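Side-chain contacts in cytochrome c6 (Synechococcus sp., PDB 4EIE), which probably carries electrons in the photosynthetic membrane system by means of a covalently attached heme c: residues H13-G16 and C17-G21; D63-S67 and E68-A72. All blocks are in the same frame, centred on the assembly; numbering follows the deposited sequence.

Contact 1 (13-16 with 17-21) is the heme-attachment turn, and contact 2 (63-67 with 68-72) is the start of helix 67-82; their centres lie about 16 Å apart. Contact 1 supplies both thioether links and one axial ligand of the iron. Contact 2 makes no bond to the heme or its iron, yet it borders the same pocket: the side chain of Leu-65 comes within about 4 Å of the heme, about 6 Å of the side chain of Cys-14 and about 8 Å of that of Met-58, the other axial ligand. The two contacts also touch directly, by packing, where His-13 NE2 lies 3.7 Å from Leu-65 CD2.

Contact 1. Residues H13-G16 and C17-G21; sequences HCAG and CHLNG. With HEC (heme c), chain B.
The side chain of His-18 stands on the heme c by its ring, while its CB packs 3.5 Å from Cys-14 O. NE2 is bound to the heme iron at 2.0 Å, while CD2 leans over the porphyrin nitrogen NB and CE1 over ND. Met-58 is the second axial ligand. The hydrogen bond from ND1 to Gly-22 O helps to set the rotation of the ring, and Cys-17 CB covers part of one face near the rim.

This is the CXXCH motif of c-type cytochromes, with both cysteines bonded to the porphyrin. Cys-14 SG joins heme CAB at 1.8 Å and Cys-17 SG joins CAC. In each cysteine the sulfur is turned opposite the carbonyl carbon, at chi1 -45° in Cys-14 and -61° in Cys-17, which brings it down onto its former vinyl group. Three covalent or metal links within five residues leave this turn little freedom relative to the heme.

The backbone is closed up at Cys-14, the N-cap of the short helix. Its carbonyl oxygen is gripped by two amides: His-18 N at 3.0 Å, in the carbonyl plane, and Cys-17 N at 3.2 Å, from well above that plane. On the outer side Leu-19 CD1 rests 3.9 Å from Ala-15 CB, and Leu-19 N donates to a water that returns a weak bond to Gly-16 O. The chain then turns back, with Gly-21 N donating to His-18 O at 2.9 Å.

Helix 15-18 follows directly on helix 5-13, with Cys-14 at the joint, and backbone hydrogen bonds of Cys-17 with Ile-24 and of Gly-21 with Leu-31 tie it to the loop ahead of helix 33-39.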
# COMPACT_ATOMS: atom_id res chain seq x y z
N HIS A 13 -6.95 -4.23 -6.20
CA HIS A 13 -7.20 -2.83 -5.95
C HIS A 13 -5.96 -1.95 -6.01
O HIS A 13 -6.11 -0.74 -6.05
CB HIS A 13 -7.82 -2.61 -4.59
CG HIS A 13 -9.15 -3.22 -4.50
ND1 HIS A 13 -10.27 -2.60 -5.02
CD2 HIS A 13 -9.54 -4.43 -4.05
CE1 HIS A 13 -11.31 -3.40 -4.87
NE2 HIS A 13 -10.90 -4.51 -4.28
N CYS A 14 -4.77 -2.51 -6.02
CA CYS A 14 -3.56 -1.71 -5.88
C CYS A 14 -2.56 -1.93 -7.01
O CYS A 14 -1.77 -1.04 -7.31
CB CYS A 14 -2.84 -2.02 -4.54
SG CYS A 14 -3.91 -2.11 -3.10
N ALA A 15 -2.57 -3.12 -7.59
CA ALA A 15 -1.59 -3.51 -8.58
C ALA A 15 -1.67 -2.72 -9.87
O ALA A 15 -0.72 -2.74 -10.64
CB ALA A 15 -1.69 -5.02 -8.85
N GLY A 16 -2.78 -2.04 -10.14
CA GLY A 16 -2.83 -1.22 -11.31
C GLY A 16 -1.74 -0.16 -11.31
O GLY A 16 -1.22 0.19 -12.36
N CYS A 17 -1.40 0.37 -10.12
CA CYS A 17 -0.37 1.38 -10.02
C CYS A 17 0.90 0.89 -9.35
O CYS A 17 1.95 1.51 -9.54
CB CYS A 17 -0.89 2.56 -9.21
SG CYS A 17 -2.32 3.26 -10.07
N HIS A 18 0.80 -0.17 -8.56
CA HIS A 18 1.87 -0.59 -7.68
C HIS A 18 2.30 -2.05 -7.93
O HIS A 18 2.82 -2.71 -7.03
CB HIS A 18 1.52 -0.46 -6.21
CG HIS A 18 1.22 0.94 -5.75
ND1 HIS A 18 2.13 1.96 -5.72
CD2 HIS A 18 0.10 1.44 -5.16
CE1 HIS A 18 1.58 3.02 -5.11
NE2 HIS A 18 0.35 2.74 -4.74
N LEU A 19 2.11 -2.56 -9.16
CA LEU A 19 2.54 -3.92 -9.45
C LEU A 19 4.00 -4.09 -9.02
O LEU A 19 4.86 -3.24 -9.31
CB LEU A 19 2.40 -4.17 -10.94
CG LEU A 19 2.53 -5.64 -11.35
CD1 LEU A 19 1.32 -6.44 -10.88
CD2 LEU A 19 2.72 -5.74 -12.87
N ASN A 20 4.28 -5.22 -8.35
CA ASN A 20 5.64 -5.52 -7.91
C ASN A 20 6.26 -4.47 -7.04
O ASN A 20 7.48 -4.36 -6.92
CB ASN A 20 6.55 -5.88 -9.10
CG ASN A 20 6.05 -7.06 -9.86
OD1 ASN A 20 5.65 -8.08 -9.27
ND2 ASN A 20 6.08 -6.96 -11.18
N GLY A 21 5.42 -3.73 -6.34
CA GLY A 21 5.93 -2.69 -5.45
C GLY A 21 6.33 -1.41 -6.08
O GLY A 21 6.90 -0.56 -5.41
FE HEC B . -0.90 3.91 -3.72
CHA HEC B . 1.45 6.06 -2.61
CHB HEC B . -0.36 1.90 -1.02
CHC HEC B . -3.52 1.93 -4.64
CHD HEC B . -1.18 5.66 -6.59
NA HEC B . 0.34 3.95 -2.19
C1A HEC B . 1.29 4.91 -1.90
C2A HEC B . 2.03 4.56 -0.73
C3A HEC B . 1.51 3.39 -0.27
C4A HEC B . 0.45 3.03 -1.16
CMA HEC B . 1.89 2.61 0.96
CAA HEC B . 3.18 5.35 -0.16
CBA HEC B . 4.48 5.01 -0.88
CGA HEC B . 5.66 5.85 -0.51
O1A HEC B . 5.53 6.90 0.13
O2A HEC B . 6.83 5.51 -0.92
NB HEC B . -1.79 2.28 -2.98
C1B HEC B . -1.42 1.59 -1.87
C2B HEC B . -2.30 0.46 -1.64
C3B HEC B . -3.24 0.53 -2.60
C4B HEC B . -2.89 1.66 -3.45
CMB HEC B . -2.13 -0.56 -0.58
CAB HEC B . -4.45 -0.37 -2.87
CBB HEC B . -5.46 -0.35 -1.78
NC HEC B . -2.11 3.84 -5.31
C1C HEC B . -3.05 2.90 -5.56
C2C HEC B . -3.53 3.01 -6.90
C3C HEC B . -2.87 4.03 -7.46
C4C HEC B . -1.99 4.58 -6.46
CMC HEC B . -4.49 2.01 -7.54
CAC HEC B . -2.93 4.55 -8.90
CBC HEC B . -4.26 4.95 -9.33
ND HEC B . -0.06 5.55 -4.45
C1D HEC B . -0.34 6.20 -5.63
C2D HEC B . 0.28 7.46 -5.72
C3D HEC B . 0.98 7.61 -4.53
C4D HEC B . 0.81 6.41 -3.80
CMD HEC B . 0.15 8.45 -6.83
CAD HEC B . 1.75 8.83 -4.09
CBD HEC B . 0.89 9.68 -3.16
CGD HEC B . 1.64 10.96 -2.85
O1D HEC B . 1.45 11.97 -3.52
O2D HEC B . 2.51 10.95 -2.02
O HOH W 1 1.66 -0.92 -11.76

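Contact 2. Residues D63-S67 and E68-A72; sequences DKLSS and EEIQA. With NA (sodium ion), chain J.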
# COMPACT_ATOMS: atom_id res chain seq x y z
N ASP A 63 -14.05 4.25 1.86
CA ASP A 63 -15.41 3.92 1.50
C ASP A 63 -15.49 2.86 0.41
O ASP A 63 -16.56 2.64 -0.14
CB ASP A 63 -16.14 5.17 1.01
CG ASP A 63 -16.25 6.21 2.08
OD1 ASP A 63 -16.38 5.88 3.27
OD2 ASP A 63 -16.20 7.38 1.70
N LYS A 64 -14.38 2.18 0.13
CA LYS A 64 -14.27 1.14 -0.90
C LYS A 64 -13.89 -0.23 -0.42
O LYS A 64 -14.23 -1.20 -1.08
CB LYS A 64 -13.18 1.54 -1.97
CG LYS A 64 -13.49 2.84 -2.71
CD LYS A 64 -12.33 3.25 -3.65
CE LYS A 64 -12.36 4.70 -4.12
NZ LYS A 64 -13.27 5.07 -5.12
N LEU A 65 -13.04 -0.28 0.60
CA LEU A 65 -12.57 -1.49 1.26
C LEU A 65 -12.96 -1.39 2.74
O LEU A 65 -12.94 -0.33 3.30
CB LEU A 65 -11.04 -1.59 1.13
CG LEU A 65 -10.55 -1.79 -0.29
CD1 LEU A 65 -9.01 -1.70 -0.26
CD2 LEU A 65 -10.99 -3.12 -0.87
N SER A 66 -13.27 -2.52 3.34
CA SER A 66 -13.61 -2.54 4.73
C SER A 66 -12.37 -2.28 5.58
O SER A 66 -11.24 -2.42 5.13
CB SER A 66 -14.22 -3.84 5.14
OG SER A 66 -13.22 -4.86 5.06
N SER A 67 -12.59 -2.00 6.86
CA SER A 67 -11.48 -1.87 7.77
C SER A 67 -10.62 -3.12 7.78
O SER A 67 -9.41 -3.02 7.82
CB SER A 67 -12.03 -1.58 9.17
OG SER A 67 -12.73 -0.34 9.20
N GLU A 68 -11.24 -4.28 7.77
CA GLU A 68 -10.50 -5.52 7.81
C GLU A 68 -9.70 -5.71 6.55
O GLU A 68 -8.55 -6.14 6.60
CB GLU A 68 -11.41 -6.73 8.05
CG GLU A 68 -10.75 -8.08 8.13
CD GLU A 68 -10.34 -8.70 6.80
OE1 GLU A 68 -10.95 -8.47 5.73
OE2 GLU A 68 -9.38 -9.53 6.86
N GLU A 69 -10.27 -5.37 5.40
CA GLU A 69 -9.55 -5.48 4.13
C GLU A 69 -8.35 -4.51 4.13
O GLU A 69 -7.28 -4.84 3.65
CB GLU A 69 -10.45 -5.15 2.96
CG GLU A 69 -11.41 -6.29 2.62
CD GLU A 69 -12.44 -5.88 1.56
OE1 GLU A 69 -13.08 -4.82 1.69
OE2 GLU A 69 -12.62 -6.66 0.59
N ILE A 70 -8.56 -3.30 4.62
CA ILE A 70 -7.48 -2.31 4.70
C ILE A 70 -6.35 -2.81 5.60
O ILE A 70 -5.18 -2.71 5.25
CB ILE A 70 -8.02 -0.94 5.07
CG1 ILE A 70 -8.92 -0.40 3.98
CG2 ILE A 70 -6.86 -0.00 5.40
CD1 ILE A 70 -9.67 0.88 4.31
N GLN A 71 -6.70 -3.41 6.72
CA GLN A 71 -5.66 -3.98 7.57
C GLN A 71 -4.91 -5.08 6.85
O GLN A 71 -3.69 -5.14 6.95
CB GLN A 71 -6.23 -4.52 8.89
CG GLN A 71 -6.76 -3.48 9.81
CD GLN A 71 -5.71 -2.56 10.35
OE1 GLN A 71 -5.78 -1.34 10.16
NE2 GLN A 71 -4.71 -3.12 10.97
N ALA A 72 -5.64 -5.96 6.16
CA ALA A 72 -4.98 -7.06 5.53
C ALA A 72 -4.02 -6.61 4.42
O ALA A 72 -2.90 -7.09 4.32
CB ALA A 72 -5.99 -8.05 4.98
NA NA J . -18.89 2.52 -0.63
O HOH W 2 -8.30 -0.47 8.88
O HOH W 3 -19.71 3.13 1.78
O HOH W 4 -18.82 4.87 -1.54
O HOH W 5 -17.98 1.74 -2.90
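Before Leu-65 reaches Glu-69 and Ile-70, the chain passes a sodium ion, bound by Asp-63 O at 2.4 Å and by three waters. Leu-65 is the first residue to meet the helix. Its CB lies 3.7 Å from Ile-70 CG1, while its CD2 branch passes beside the carboxylate of Glu-69, the two side chains crossing at about a right angle. Ile-70 also brings CD1 up to the carbonyl oxygen of Leu-65, and its side chain also packs on Val-51 and Thr-52 of helix 44-53.

Ser-66 is the N-cap, and with Glu-69 it makes a capping box. The serine hydroxyl is held between the backbone N and the carbonyl carbon (chi1 68°), a position from which OG accepts Glu-69 N at 3.0 Å. In return Glu-69 OE1 accepts Ser-66 N at 2.8 Å through its anti lone pair, in a nearly straight bond of 171°; a weak bond of 3.4 Å from Ser-66 OG reaches the same OE1. Leu-65 and Ile-70, just before the cap and four residues after it, form the hydrophobic staple that often accompanies such a box. The carboxylate sits at the amino end of the helix, where the helix dipole would be expected to favour its negative charge. With an alanine at Glu-69, the amide of Ser-66 would probably lose its acceptor and a gap would open beside Leu-65 CD2, leaving the cap closed from one side alone.

Regular helix bonding starts here too, Ile-70 N donating to Ser-66 O at 2.9 Å. At Ser-67 the carbonyl oxygen accepts Gln-71 N at 3.0 Å and also a water, which donates its second proton to Gln-71 OE1; Gln-71 CG lies 3.3 Å from Ser-67 O, and the bend of the chain beyond it turns the amide back to the water.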